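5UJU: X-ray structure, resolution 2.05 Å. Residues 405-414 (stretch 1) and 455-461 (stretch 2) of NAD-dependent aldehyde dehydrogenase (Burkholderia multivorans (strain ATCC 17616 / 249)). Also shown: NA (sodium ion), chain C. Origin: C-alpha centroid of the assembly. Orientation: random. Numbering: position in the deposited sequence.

Stretch 1, residues 405-414: GVTARIDAAR
Stretch 2 455-461: EWFGPIS

Residues 405-414 are helical, part of a helix that begins earlier in the chain, with phi/psi near -65/-37 and i to i+4 bonds such as Ala413 N to Arg409 O (2.8 Å). Residues 455-459 run alongside as an extended, irregular segment that becomes a strand at Ile460. Both stretches advance in the same general sense: Val406 CA is nearest Gly458 CA (5.7 Å), Ile410 CA is nearest Ile460 CA (6.7 Å), and Arg409 CA is nearest Trp456 CA (7.1 Å). Together they bury 450 Å².

The closest CA-to-CA approach, Val406 to Gly458, is permitted by the glycine. Its phi/psi of 125/-173 would jam a CB against the preceding carbonyl oxygen, and an ideal CB would also lie 2.6 Å from Val406 CG1. With hydrogen there instead, the valine methyl settles into the hollow, Val406 CG1 lying 3.7 Å from Gly458 CA. Val406 (chi1 t) is forked: CG1 also meets Pro459 CD at 3.9 Å, while CG2 touches Phe457 CD2 at 3.5 Å.

One turn on, Ile410 (m, t) starts sideways but extends its tip to the proline ring, Ile410 CD1 to Pro459 CG being 3.8 Å. Pro459 has phi/psi -83/68 and a C-gamma endo pucker; a tight turn is marked by Ile460 N donating to Gly458 O (2.9 Å). Ile460 (m, t; phi/psi -128/132) then points at the helix as a branched knob: its CD1 lies 3.8 Å from Arg409 CG and 4.2 Å from Ile410 CG1, and its CG2 is 3.8 Å from Ala413 CB.

Ala413 suits this spot because its small methyl touches two bulky neighbours at once: Ala413 CB is also 3.8 Å from Trp456 CZ3. Trp456 (chi1 m, chi2 81°) leaves its CA sideways, but the end of the indole comes nearer the helix, where Ala412 CB approaches CZ3 of Trp456 at 4.3 Å and Arg409 CG lies 3.6 Å from Trp456 CE3.

Arg409 (t, t, m, chi4 102°) combines apolar packing with polarity. Its methylenes pack against Trp456, with Arg409 CD 3.6 Å from Trp456 CA, and its guanidinium then gives the sole direct hydrogen bond between the stretches, Arg409 NH1 to Phe457 O at 2.8 Å (139°). Phe457 CB lies over one guanidinium face, while NH1 sits at the edge of the Phe457 ring (chi1 t, chi2 73°).

Gly458 O binds sodium at 2.7 Å. Water 1, 2.5 Å from the ion, lies within hydrogen-bonding reach of Trp456 O (2.6 Å) and Ile460 O (3.0 Å), placing the ion's water shell against the backbone of stretch 2.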

ATOM      1  N   GLY A 405     -15.391  10.671 -30.846  1.00 45.03           N
ATOM      2  CA  GLY A 405     -14.018  10.232 -31.035  1.00 45.00           C
ATOM      3  C   GLY A 405     -13.915   8.739 -31.282  1.00 49.60           C
ATOM      4  O   GLY A 405     -12.992   8.280 -31.965  1.00 51.20           O
ATOM      5  N   VAL A 406     -14.875   7.964 -30.767  1.00 42.33           N
ATOM      6  CA  VAL A 406     -14.894   6.532 -31.044  1.00 40.87           C
ATOM      7  C   VAL A 406     -15.236   6.296 -32.513  1.00 40.52           C
ATOM      8  O   VAL A 406     -14.654   5.430 -33.176  1.00 42.14           O
ATOM      9  CB  VAL A 406     -15.883   5.816 -30.106  1.00 37.79           C
ATOM     10  CG1 VAL A 406     -16.034   4.346 -30.500  1.00 37.34           C
ATOM     11  CG2 VAL A 406     -15.459   5.966 -28.652  1.00 44.64           C
ATOM     12  N   THR A 407     -16.190   7.067 -33.039  1.00 42.59           N
ATOM     13  CA  THR A 407     -16.539   6.982 -34.453  1.00 45.82           C
ATOM     14  C   THR A 407     -15.330   7.255 -35.341  1.00 45.92           C
ATOM     15  O   THR A 407     -15.141   6.592 -36.369  1.00 45.05           O
ATOM     16  CB  THR A 407     -17.668   7.964 -34.761  1.00 52.80           C
ATOM     17  OG1 THR A 407     -18.847   7.559 -34.054  1.00 54.12           O
ATOM     18  CG2 THR A 407     -17.963   7.977 -36.248  1.00 54.69           C
ATOM     19  N   ALA A 408     -14.507   8.244 -34.974  1.00 45.92           N
ATOM     20  CA  ALA A 408     -13.316   8.541 -35.767  1.00 48.40           C
ATOM     21  C   ALA A 408     -12.323   7.387 -35.739  1.00 47.74           C
ATOM     22  O   ALA A 408     -11.699   7.066 -36.759  1.00 46.86           O
ATOM     23  CB  ALA A 408     -12.649   9.821 -35.262  1.00 44.12           C
ATOM     24  N   ARG A 409     -12.174   6.739 -34.581  1.00 45.87           N
ATOM     25  CA  ARG A 409     -11.209   5.656 -34.460  1.00 40.24           C
ATOM     26  C   ARG A 409     -11.656   4.415 -35.226  1.00 39.00           C
ATOM     27  O   ARG A 409     -10.810   3.672 -35.736  1.00 37.84           O
ATOM     28  CB  ARG A 409     -10.975   5.335 -32.988  1.00 44.04           C
ATOM     29  CG  ARG A 409      -9.890   4.295 -32.742  1.00 53.84           C
ATOM     30  CD  ARG A 409      -9.647   4.076 -31.248  1.00 67.00           C
ATOM     31  NE  ARG A 409      -9.286   5.306 -30.545  1.00 75.44           N
ATOM     32  CZ  ARG A 409     -10.121   6.023 -29.795  1.00 74.52           C
ATOM     33  NH1 ARG A 409     -11.385   5.632 -29.628  1.00 65.99           N
ATOM     34  NH2 ARG A 409      -9.687   7.130 -29.204  1.00 75.92           N
ATOM     35  N   ILE A 410     -12.967   4.164 -35.295  1.00 37.27           N
ATOM     36  CA  ILE A 410     -13.485   3.082 -36.132  1.00 37.51           C
ATOM     37  C   ILE A 410     -13.034   3.285 -37.570  1.00 42.48           C
ATOM     38  O   ILE A 410     -12.588   2.346 -38.237  1.00 43.99           O
ATOM     39  CB  ILE A 410     -15.021   2.999 -36.029  1.00 38.13           C
ATOM     40  CG1 ILE A 410     -15.454   2.551 -34.634  1.00 41.03           C
ATOM     41  CG2 ILE A 410     -15.591   2.029 -37.054  1.00 39.59           C
ATOM     42  CD1 ILE A 410     -16.953   2.689 -34.376  1.00 41.84           C
ATOM     43  N   ASP A 411     -13.160   4.512 -38.078  1.00 44.65           N
ATOM     44  CA  ASP A 411     -12.760   4.751 -39.459  1.00 51.60           C
ATOM     45  C   ASP A 411     -11.248   4.659 -39.625  1.00 47.78           C
ATOM     46  O   ASP A 411     -10.765   4.181 -40.659  1.00 47.46           O
ATOM     47  CB  ASP A 411     -13.271   6.099 -39.957  1.00 67.26           C
ATOM     48  CG  ASP A 411     -13.098   6.253 -41.468  1.00 82.15           C
ATOM     49  OD1 ASP A 411     -13.742   5.486 -42.221  1.00 84.04           O
ATOM     50  OD2 ASP A 411     -12.307   7.121 -41.903  1.00 87.90           O
ATOM     51  N   ALA A 412     -10.480   5.099 -38.623  1.00 41.55           N
ATOM     52  CA  ALA A 412      -9.034   4.901 -38.689  1.00 45.78           C
ATOM     53  C   ALA A 412      -8.688   3.415 -38.744  1.00 48.82           C
ATOM     54  O   ALA A 412      -7.816   2.998 -39.517  1.00 46.48           O
ATOM     55  CB  ALA A 412      -8.348   5.568 -37.499  1.00 40.10           C
ATOM     56  N   ALA A 413      -9.380   2.598 -37.943  1.00 41.89           N
ATOM     57  CA  ALA A 413      -9.082   1.169 -37.902  1.00 44.00           C
ATOM     58  C   ALA A 413      -9.406   0.475 -39.223  1.00 47.96           C
ATOM     59  O   ALA A 413      -8.773  -0.536 -39.554  1.00 44.64           O
ATOM     60  CB  ALA A 413      -9.841   0.508 -36.748  1.00 37.97           C
ATOM     61  N   ARG A 414     -10.374   0.994 -39.991  1.00 45.01           N
ATOM     62  CA  ARG A 414     -10.730   0.368 -41.263  1.00 49.24           C
ATOM     63  C   ARG A 414      -9.530   0.228 -42.191  1.00 54.09           C
ATOM     64  O   ARG A 414      -9.433  -0.746 -42.944  1.00 61.69           O
ATOM     65  CB  ARG A 414     -11.831   1.157 -41.968  1.00 49.27           C
ATOM     66  CG  ARG A 414     -13.221   0.870 -41.480  1.00 45.77           C
ATOM     67  CD  ARG A 414     -14.255   1.547 -42.372  1.00 50.16           C
ATOM     68  NE  ARG A 414     -15.613   1.276 -41.907  1.00 49.00           N
ATOM     69  CZ  ARG A 414     -16.375   2.161 -41.274  1.00 52.42           C
ATOM     70  NH1 ARG A 414     -15.919   3.382 -41.045  1.00 50.73           N
ATOM     71  NH2 ARG A 414     -17.597   1.829 -40.877  1.00 56.88           N
ATOM     72  N   GLU A 455      -4.056   0.535 -28.076  1.00 41.19           N
ATOM     73  CA  GLU A 455      -5.424   0.423 -27.613  1.00 41.51           C
ATOM     74  C   GLU A 455      -6.330   1.125 -28.618  1.00 34.42           C
ATOM     75  O   GLU A 455      -6.027   2.226 -29.088  1.00 37.13           O
ATOM     76  CB  GLU A 455      -5.548   0.993 -26.198  1.00 51.52           C
ATOM     77  CG  GLU A 455      -6.866   0.698 -25.503  1.00 60.23           C
ATOM     78  CD  GLU A 455      -7.595   1.955 -25.062  1.00 63.35           C
ATOM     79  OE1 GLU A 455      -6.954   3.024 -24.982  1.00 63.67           O
ATOM     80  OE2 GLU A 455      -8.810   1.863 -24.788  1.00 62.74           O
ATOM     81  N   TRP A 456      -7.381   0.438 -29.029  1.00 38.11           N
ATOM     82  CA  TRP A 456      -8.358   0.979 -29.967  1.00 40.31           C
ATOM     83  C   TRP A 456      -9.679   1.015 -29.215  1.00 40.22           C
ATOM     84  O   TRP A 456     -10.420   0.025 -29.199  1.00 44.89           O
ATOM     85  CB  TRP A 456      -8.454   0.109 -31.212  1.00 36.67           C
ATOM     86  CG  TRP A 456      -7.191   0.061 -31.998  1.00 38.09           C
ATOM     87  CD1 TRP A 456      -6.097  -0.719 -31.749  1.00 37.96           C
ATOM     88  CD2 TRP A 456      -6.880   0.829 -33.164  1.00 34.27           C
ATOM     89  NE1 TRP A 456      -5.126  -0.494 -32.697  1.00 36.15           N
ATOM     90  CE2 TRP A 456      -5.580   0.457 -33.575  1.00 40.53           C
ATOM     91  CE3 TRP A 456      -7.574   1.789 -33.904  1.00 30.44           C
ATOM     92  CZ2 TRP A 456      -4.962   1.016 -34.694  1.00 37.18           C
ATOM     93  CZ3 TRP A 456      -6.961   2.344 -35.013  1.00 32.36           C
ATOM     94  CH2 TRP A 456      -5.667   1.960 -35.397  1.00 35.74           C
ATOM     95  N   PHE A 457     -10.008   2.155 -28.633  1.00 37.58           N
ATOM     96  CA  PHE A 457     -11.191   2.202 -27.789  1.00 38.24           C
ATOM     97  C   PHE A 457     -12.435   2.228 -28.660  1.00 33.36           C
ATOM     98  O   PHE A 457     -12.553   3.048 -29.576  1.00 34.42           O
ATOM     99  CB  PHE A 457     -11.165   3.402 -26.849  1.00 43.15           C
ATOM    100  CG  PHE A 457     -12.387   3.499 -25.991  1.00 44.02           C
ATOM    101  CD1 PHE A 457     -12.572   2.616 -24.932  1.00 41.34           C
ATOM    102  CD2 PHE A 457     -13.359   4.454 -26.246  1.00 47.58           C
ATOM    103  CE1 PHE A 457     -13.711   2.696 -24.125  1.00 40.86           C
ATOM    104  CE2 PHE A 457     -14.500   4.537 -25.448  1.00 46.13           C
ATOM    105  CZ  PHE A 457     -14.671   3.651 -24.390  1.00 35.72           C
ATOM    106  N   GLY A 458     -13.354   1.314 -28.386  1.00 31.31           N
ATOM    107  CA  GLY A 458     -14.542   1.188 -29.187  1.00 29.72           C
ATOM    108  C   GLY A 458     -14.687  -0.224 -29.705  1.00 29.51           C
ATOM    109  O   GLY A 458     -13.937  -1.129 -29.325  1.00 32.38           O
ATOM    110  N   PRO A 459     -15.665  -0.441 -30.575  1.00 28.91           N
ATOM    111  CA  PRO A 459     -15.989  -1.810 -31.035  1.00 30.87           C
ATOM    112  C   PRO A 459     -15.075  -2.258 -32.169  1.00 30.45           C
ATOM    113  O   PRO A 459     -15.495  -2.436 -33.309  1.00 33.48           O
ATOM    114  CB  PRO A 459     -17.448  -1.665 -31.480  1.00 27.41           C
ATOM    115  CG  PRO A 459     -17.512  -0.255 -32.007  1.00 28.23           C
ATOM    116  CD  PRO A 459     -16.581   0.566 -31.135  1.00 28.65           C
ATOM    117  N   ILE A 460     -13.800  -2.451 -31.848  1.00 28.04           N
ATOM    118  CA  ILE A 460     -12.759  -2.739 -32.834  1.00 29.14           C
ATOM    119  C   ILE A 460     -12.006  -3.982 -32.385  1.00 30.44           C
ATOM    120  O   ILE A 460     -11.613  -4.076 -31.219  1.00 32.82           O
ATOM    121  CB  ILE A 460     -11.791  -1.549 -32.968  1.00 34.26           C
ATOM    122  CG1 ILE A 460     -12.561  -0.290 -33.396  1.00 33.07           C
ATOM    123  CG2 ILE A 460     -10.596  -1.901 -33.879  1.00 31.00           C
ATOM    124  CD1 ILE A 460     -11.831   1.033 -33.095  1.00 34.15           C
ATOM    125  N   SER A 461     -11.800  -4.934 -33.298  1.00 31.38           N
ATOM    126  CA  SER A 461     -11.043  -6.118 -32.911  1.00 28.82           C
ATOM    127  C   SER A 461     -10.258  -6.685 -34.090  1.00 35.67           C
ATOM    128  O   SER A 461     -10.536  -6.393 -35.261  1.00 33.70           O
ATOM    129  CB  SER A 461     -11.947  -7.197 -32.315  1.00 30.94           C
ATOM    130  OG  SER A 461     -12.956  -7.588 -33.230  1.00 31.61           O
TER
HETATM  131 NA    NA C 601     -12.816  -2.737 -27.404  1.00 38.50          NA
HETATM  132  O   HOH W   1     -10.775  -2.542 -28.838  1.00 35.15           O
HETATM  133  O   HOH W   2     -12.502  -0.388 -26.372  1.00 41.70           O
HETATM  134  O   HOH W   3     -13.278  -4.968 -28.926  1.00 28.11           O
HETATM  135  O   HOH W   4     -11.354  -4.090 -25.728  1.00 50.15           O